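Local coordinates for protein laccase (Botrytis aclada, PDB 3SQR) that oxidises hydroquinone-type phenols with copper ions while reducing dioxygen to water, and probably serves in breaking down lignin and detoxifying its products, at residues L267-F278 and D301-Q309. Sequence-based numbering, arbitrary orientation.
Sequences LINVGIDSHFEF and DTLLIGIGQ
Ile305 O is held by two donors that reach it from opposite faces of its carbonyl plane: Asn269 ND2 at 2.9 Å and the backbone N of Phe276. The same ND2 also gives a nearly straight bond to Ser274 O (172°), and both acceptors lie close to the amide plane, so the two N-H groups fix the rotation of the Asn269 side chain. Its OD1 accepts from Gly271 N, closing an Asx turn, and from Ser274 OG at 3.0 Å. With CG anti to the backbone N (chi1 173°), the amide reaches across the 270-275 loop, while Asn269 O takes Gly308 N at 2.8 Å. Ile307 lays CG1 against Ser274 O and CG2 against Gly271 O. Over one face of the His275 ring sits Ile305 O. Leu267 CB meets Ile305 CD1 at 3.8 Å, between the two sheets. Glu277 OE2 salt-bridges Arg365. Phe276-Ile305 and Phe278-Leu303 are antiparallel hydrogen-bonded pairs, setting 303-305, the outermost strand of its sheet within the chain, beside 276-278. The contact thus ties together the two sheets of a cupredoxin-like multicopper oxidase domain, whose type II turn 306-309 brings the nearest atoms of Gly308 to about 5 Å from a bound copper ion, probably type 3.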
ATOM      1  N   LEU A 267      -0.009   5.954  -9.952  1.00 22.84           N
ATOM      2  CA  LEU A 267      -1.256   5.347  -9.635  1.00 23.36           C
ATOM      3  C   LEU A 267      -1.108   4.527  -8.381  1.00 22.74           C
ATOM      4  O   LEU A 267      -0.199   3.713  -8.277  1.00 23.17           O
ATOM      5  CB  LEU A 267      -1.728   4.472 -10.765  1.00 23.08           C
ATOM      6  CG  LEU A 267      -1.798   5.225 -12.121  1.00 25.90           C
ATOM      7  CD1 LEU A 267      -2.011   4.237 -13.285  1.00 26.43           C
ATOM      8  CD2 LEU A 267      -2.873   6.305 -12.065  1.00 25.13           C
ATOM      9  N   ILE A 268      -2.030   4.740  -7.456  1.00 22.68           N
ATOM     10  CA  ILE A 268      -2.082   3.985  -6.182  1.00 21.40           C
ATOM     11  C   ILE A 268      -3.462   3.554  -5.863  1.00 21.63           C
ATOM     12  O   ILE A 268      -4.370   4.379  -5.783  1.00 21.33           O
ATOM     13  CB  ILE A 268      -1.513   4.752  -4.991  1.00 22.03           C
ATOM     14  CG1 ILE A 268      -0.266   5.550  -5.387  1.00 21.81           C
ATOM     15  CG2 ILE A 268      -1.264   3.737  -3.735  1.00 21.05           C
ATOM     16  CD1 ILE A 268       0.440   6.171  -4.230  1.00 22.35           C
ATOM     17  N   ASN A 269      -3.628   2.261  -5.601  1.00 21.91           N
ATOM     18  CA  ASN A 269      -4.900   1.753  -5.103  1.00 21.51           C
ATOM     19  C   ASN A 269      -4.815   1.721  -3.555  1.00 21.84           C
ATOM     20  O   ASN A 269      -4.046   0.994  -3.009  1.00 22.38           O
ATOM     21  CB  ASN A 269      -5.216   0.373  -5.705  1.00 21.73           C
ATOM     22  CG  ASN A 269      -6.440  -0.307  -5.125  1.00 20.98           C
ATOM     23  OD1 ASN A 269      -7.107   0.138  -4.152  1.00 22.30           O
ATOM     24  ND2 ASN A 269      -6.724  -1.511  -5.723  1.00 21.11           N
ATOM     25  N   VAL A 270      -5.641   2.513  -2.933  1.00 22.06           N
ATOM     26  CA  VAL A 270      -5.630   2.701  -1.469  1.00 21.39           C
ATOM     27  C   VAL A 270      -6.983   2.434  -0.848  1.00 21.34           C
ATOM     28  O   VAL A 270      -7.263   2.880   0.279  1.00 22.22           O
ATOM     29  CB  VAL A 270      -5.133   4.124  -1.090  1.00 21.02           C
ATOM     30  CG1 VAL A 270      -3.712   4.322  -1.624  1.00 18.71           C
ATOM     31  CG2 VAL A 270      -6.130   5.229  -1.555  1.00 21.73           C
ATOM     32  N   GLY A 271      -7.789   1.593  -1.488  1.00 22.96           N
ATOM     33  CA  GLY A 271      -9.095   1.306  -1.029  1.00 24.11           C
ATOM     34  C   GLY A 271      -9.052   0.306   0.116  1.00 24.69           C
ATOM     35  O   GLY A 271      -7.992  -0.299   0.389  1.00 25.50           O
ATOM     36  N   ILE A 272     -10.167   0.221   0.829  1.00 24.17           N
ATOM     37  CA  ILE A 272     -10.381  -0.745   1.925  1.00 25.67           C
ATOM     38  C   ILE A 272     -10.503  -2.127   1.312  1.00 23.88           C
ATOM     39  O   ILE A 272      -9.953  -3.099   1.793  1.00 23.18           O
ATOM     40  CB  ILE A 272     -11.723  -0.364   2.644  1.00 25.83           C
ATOM     41  CG1 ILE A 272     -11.541   0.919   3.417  1.00 29.94           C
ATOM     42  CG2 ILE A 272     -12.259  -1.473   3.558  1.00 28.77           C
ATOM     43  CD1 ILE A 272     -12.893   1.557   3.780  1.00 30.90           C
ATOM     44  N   ASP A 273     -11.256  -2.192   0.234  1.00 24.56           N
ATOM     45  CA  ASP A 273     -11.481  -3.474  -0.466  1.00 24.31           C
ATOM     46  C   ASP A 273     -11.923  -3.212  -1.857  1.00 23.39           C
ATOM     47  O   ASP A 273     -13.099  -3.340  -2.185  1.00 23.74           O
ATOM     48  CB  ASP A 273     -12.517  -4.294   0.268  1.00 24.96           C
ATOM     49  CG  ASP A 273     -12.545  -5.769  -0.187  1.00 25.94           C
ATOM     50  OD1 ASP A 273     -11.936  -6.095  -1.208  1.00 29.70           O
ATOM     51  OD2 ASP A 273     -13.160  -6.589   0.513  1.00 31.03           O
ATOM     52  N   SER A 274     -10.957  -2.842  -2.701  1.00 23.47           N
ATOM     53  CA  SER A 274     -11.204  -2.358  -4.046  1.00 22.42           C
ATOM     54  C   SER A 274     -10.175  -2.921  -4.947  1.00 22.72           C
ATOM     55  O   SER A 274      -8.999  -2.933  -4.580  1.00 23.10           O
ATOM     56  CB  SER A 274     -11.130  -0.810  -4.110  1.00 22.04           C
ATOM     57  OG  SER A 274      -9.950  -0.379  -3.441  1.00 23.96           O
ATOM     58  N   HIS A 275     -10.568  -3.208  -6.174  1.00 22.22           N
ATOM     59  CA  HIS A 275      -9.638  -3.601  -7.225  1.00 22.09           C
ATOM     60  C   HIS A 275      -9.931  -2.720  -8.403  1.00 23.10           C
ATOM     61  O   HIS A 275     -11.113  -2.481  -8.733  1.00 22.80           O
ATOM     62  CB  HIS A 275      -9.800  -5.062  -7.655  1.00 22.86           C
ATOM     63  CG  HIS A 275      -8.652  -5.578  -8.448  1.00 24.26           C
ATOM     64  ND1 HIS A 275      -8.518  -5.350  -9.801  1.00 24.61           N
ATOM     65  CD2 HIS A 275      -7.548  -6.268  -8.067  1.00 22.91           C
ATOM     66  CE1 HIS A 275      -7.377  -5.889 -10.217  1.00 24.22           C
ATOM     67  NE2 HIS A 275      -6.797  -6.487  -9.199  1.00 23.86           N
ATOM     68  N   PHE A 276      -8.876  -2.280  -9.035  1.00 22.46           N
ATOM     69  CA  PHE A 276      -8.991  -1.364 -10.164  1.00 22.99           C
ATOM     70  C   PHE A 276      -8.301  -1.919 -11.375  1.00 24.24           C
ATOM     71  O   PHE A 276      -7.379  -2.698 -11.300  1.00 23.24           O
ATOM     72  CB  PHE A 276      -8.516   0.083  -9.841  1.00 22.85           C
ATOM     73  CG  PHE A 276      -9.323   0.753  -8.766  1.00 22.67           C
ATOM     74  CD1 PHE A 276     -10.558   1.317  -9.038  1.00 24.26           C
ATOM     75  CD2 PHE A 276      -8.856   0.773  -7.466  1.00 24.08           C
ATOM     76  CE1 PHE A 276     -11.304   1.910  -8.071  1.00 23.52           C
ATOM     77  CE2 PHE A 276      -9.590   1.362  -6.480  1.00 22.83           C
ATOM     78  CZ  PHE A 276     -10.853   1.922  -6.786  1.00 24.29           C
ATOM     79  N   GLU A 277      -8.770  -1.466 -12.529  1.00 24.45           N
ATOM     80  CA  GLU A 277      -8.148  -1.736 -13.813  1.00 23.98           C
ATOM     81  C   GLU A 277      -8.100  -0.426 -14.593  1.00 25.19           C
ATOM     82  O   GLU A 277      -8.892  -0.141 -15.514  1.00 25.37           O
ATOM     83  CB  GLU A 277      -8.871  -2.878 -14.562  1.00 24.55           C
ATOM     84  CG  GLU A 277      -8.027  -3.371 -15.725  1.00 21.90           C
ATOM     85  CD  GLU A 277      -8.697  -4.441 -16.568  1.00 21.88           C
ATOM     86  OE1 GLU A 277      -9.603  -5.093 -16.004  1.00 27.75           O
ATOM     87  OE2 GLU A 277      -8.265  -4.582 -17.798  1.00 27.24           O
ATOM     88  N   PHE A 278      -7.167   0.424 -14.189  1.00 24.46           N
ATOM     89  CA  PHE A 278      -7.139   1.782 -14.591  1.00 23.91           C
ATOM     90  C   PHE A 278      -6.945   1.919 -16.105  1.00 25.27           C
ATOM     91  O   PHE A 278      -6.094   1.221 -16.688  1.00 24.49           O
ATOM     92  CB  PHE A 278      -5.983   2.494 -13.839  1.00 23.44           C
ATOM     93  CG  PHE A 278      -5.864   3.927 -14.137  1.00 23.34           C
ATOM     94  CD1 PHE A 278      -6.604   4.874 -13.467  1.00 21.88           C
ATOM     95  CD2 PHE A 278      -4.988   4.368 -15.128  1.00 25.25           C
ATOM     96  CE1 PHE A 278      -6.476   6.212 -13.770  1.00 22.92           C
ATOM     97  CE2 PHE A 278      -4.828   5.752 -15.402  1.00 26.14           C
ATOM     98  CZ  PHE A 278      -5.590   6.649 -14.739  1.00 22.76           C
ATOM     99  N   ASP A 301      -3.326  -0.874 -22.456  1.00 29.32           N
ATOM    100  CA  ASP A 301      -4.519  -0.024 -22.480  1.00 30.43           C
ATOM    101  C   ASP A 301      -5.209   0.089 -21.130  1.00 28.66           C
ATOM    102  O   ASP A 301      -5.976   1.036 -20.896  1.00 27.97           O
ATOM    103  CB  ASP A 301      -5.555  -0.585 -23.479  1.00 32.56           C
ATOM    104  CG  ASP A 301      -5.121  -0.427 -24.916  1.00 36.83           C
ATOM    105  OD1 ASP A 301      -4.526   0.624 -25.265  1.00 42.90           O
ATOM    106  OD2 ASP A 301      -5.390  -1.378 -25.682  1.00 45.86           O
ATOM    107  N   THR A 302      -5.001  -0.918 -20.298  1.00 27.62           N
ATOM    108  CA  THR A 302      -5.617  -0.939 -18.969  1.00 26.61           C
ATOM    109  C   THR A 302      -4.588  -1.487 -18.002  1.00 26.01           C
ATOM    110  O   THR A 302      -3.632  -2.135 -18.411  1.00 27.32           O
ATOM    111  CB  THR A 302      -6.905  -1.727 -18.887  1.00 26.52           C
ATOM    112  OG1 THR A 302      -6.618  -3.106 -18.788  1.00 28.10           O
ATOM    113  CG2 THR A 302      -7.818  -1.472 -20.089  1.00 27.47           C
ATOM    114  N   LEU A 303      -4.783  -1.241 -16.715  1.00 25.05           N
ATOM    115  CA  LEU A 303      -3.704  -1.569 -15.749  1.00 24.42           C
ATOM    116  C   LEU A 303      -4.368  -2.063 -14.454  1.00 23.20           C
ATOM    117  O   LEU A 303      -5.063  -1.274 -13.740  1.00 23.61           O
ATOM    118  CB  LEU A 303      -2.902  -0.308 -15.519  1.00 26.08           C
ATOM    119  CG  LEU A 303      -1.672  -0.332 -14.607  1.00 25.90           C
ATOM    120  CD1 LEU A 303      -0.790  -1.517 -14.903  1.00 25.84           C
ATOM    121  CD2 LEU A 303      -0.904   0.969 -14.681  1.00 27.23           C
ATOM    122  N   LEU A 304      -4.184  -3.354 -14.190  1.00 22.50           N
ATOM    123  CA  LEU A 304      -4.751  -4.036 -13.059  1.00 21.79           C
ATOM    124  C   LEU A 304      -3.961  -3.581 -11.839  1.00 22.67           C
ATOM    125  O   LEU A 304      -2.741  -3.606 -11.880  1.00 22.76           O
ATOM    126  CB  LEU A 304      -4.681  -5.540 -13.206  1.00 22.35           C
ATOM    127  CG  LEU A 304      -5.567  -6.143 -14.319  1.00 20.54           C
ATOM    128  CD1 LEU A 304      -5.063  -7.565 -14.689  1.00 21.62           C
ATOM    129  CD2 LEU A 304      -6.988  -6.169 -13.838  1.00 23.76           C
ATOM    130  N   ILE A 305      -4.653  -3.159 -10.792  1.00 22.43           N
ATOM    131  CA  ILE A 305      -3.942  -2.628  -9.624  1.00 21.66           C
ATOM    132  C   ILE A 305      -4.629  -3.108  -8.398  1.00 20.59           C
ATOM    133  O   ILE A 305      -5.822  -2.796  -8.121  1.00 22.29           O
ATOM    134  CB  ILE A 305      -3.859  -1.079  -9.545  1.00 22.23           C
ATOM    135  CG1 ILE A 305      -3.487  -0.422 -10.870  1.00 26.34           C
ATOM    136  CG2 ILE A 305      -2.873  -0.653  -8.398  1.00 21.99           C
ATOM    137  CD1 ILE A 305      -3.547   1.108 -10.840  1.00 27.59           C
ATOM    138  N   GLY A 306      -3.932  -3.954  -7.662  1.00 20.88           N
ATOM    139  CA  GLY A 306      -4.382  -4.341  -6.337  1.00 21.20           C
ATOM    140  C   GLY A 306      -4.071  -3.389  -5.189  1.00 21.36           C
ATOM    141  O   GLY A 306      -3.355  -2.449  -5.345  1.00 22.73           O
ATOM    142  N   ILE A 307      -4.704  -3.605  -4.047  1.00 22.06           N
ATOM    143  CA  ILE A 307      -4.621  -2.665  -2.954  1.00 21.82           C
ATOM    144  C   ILE A 307      -3.192  -2.534  -2.461  1.00 20.54           C
ATOM    145  O   ILE A 307      -2.539  -3.518  -2.156  1.00 23.07           O
ATOM    146  CB  ILE A 307      -5.510  -3.006  -1.761  1.00 20.15           C
ATOM    147  CG1 ILE A 307      -6.980  -3.087  -2.183  1.00 25.75           C
ATOM    148  CG2 ILE A 307      -5.354  -1.878  -0.682  1.00 20.42           C
ATOM    149  CD1 ILE A 307      -7.852  -3.672  -1.108  1.00 22.49           C
ATOM    150  N   GLY A 308      -2.714  -1.332  -2.392  1.00 19.85           N
ATOM    151  CA  GLY A 308      -1.367  -1.048  -1.919  1.00 19.49           C
ATOM    152  C   GLY A 308      -0.315  -1.075  -3.013  1.00 20.07           C
ATOM    153  O   GLY A 308       0.795  -0.549  -2.782  1.00 21.32           O
ATOM    154  N   GLN A 309      -0.688  -1.598  -4.181  1.00 20.49           N
ATOM    155  CA  GLN A 309       0.135  -1.520  -5.362  1.00 20.76           C
ATOM    156  C   GLN A 309       0.194  -0.108  -5.947  1.00 21.59           C
ATOM    157  O   GLN A 309      -0.789   0.653  -5.854  1.00 22.04           O
ATOM    158  CB  GLN A 309      -0.341  -2.477  -6.430  1.00 22.21           C
ATOM    159  CG  GLN A 309      -0.102  -3.881  -6.097  1.00 22.14           C
ATOM    160  CD  GLN A 309      -0.333  -4.823  -7.253  1.00 21.51           C
ATOM    161  OE1 GLN A 309      -1.235  -4.603  -8.058  1.00 24.11           O
ATOM    162  NE2 GLN A 309       0.393  -5.928  -7.269  1.00 22.17           N
TER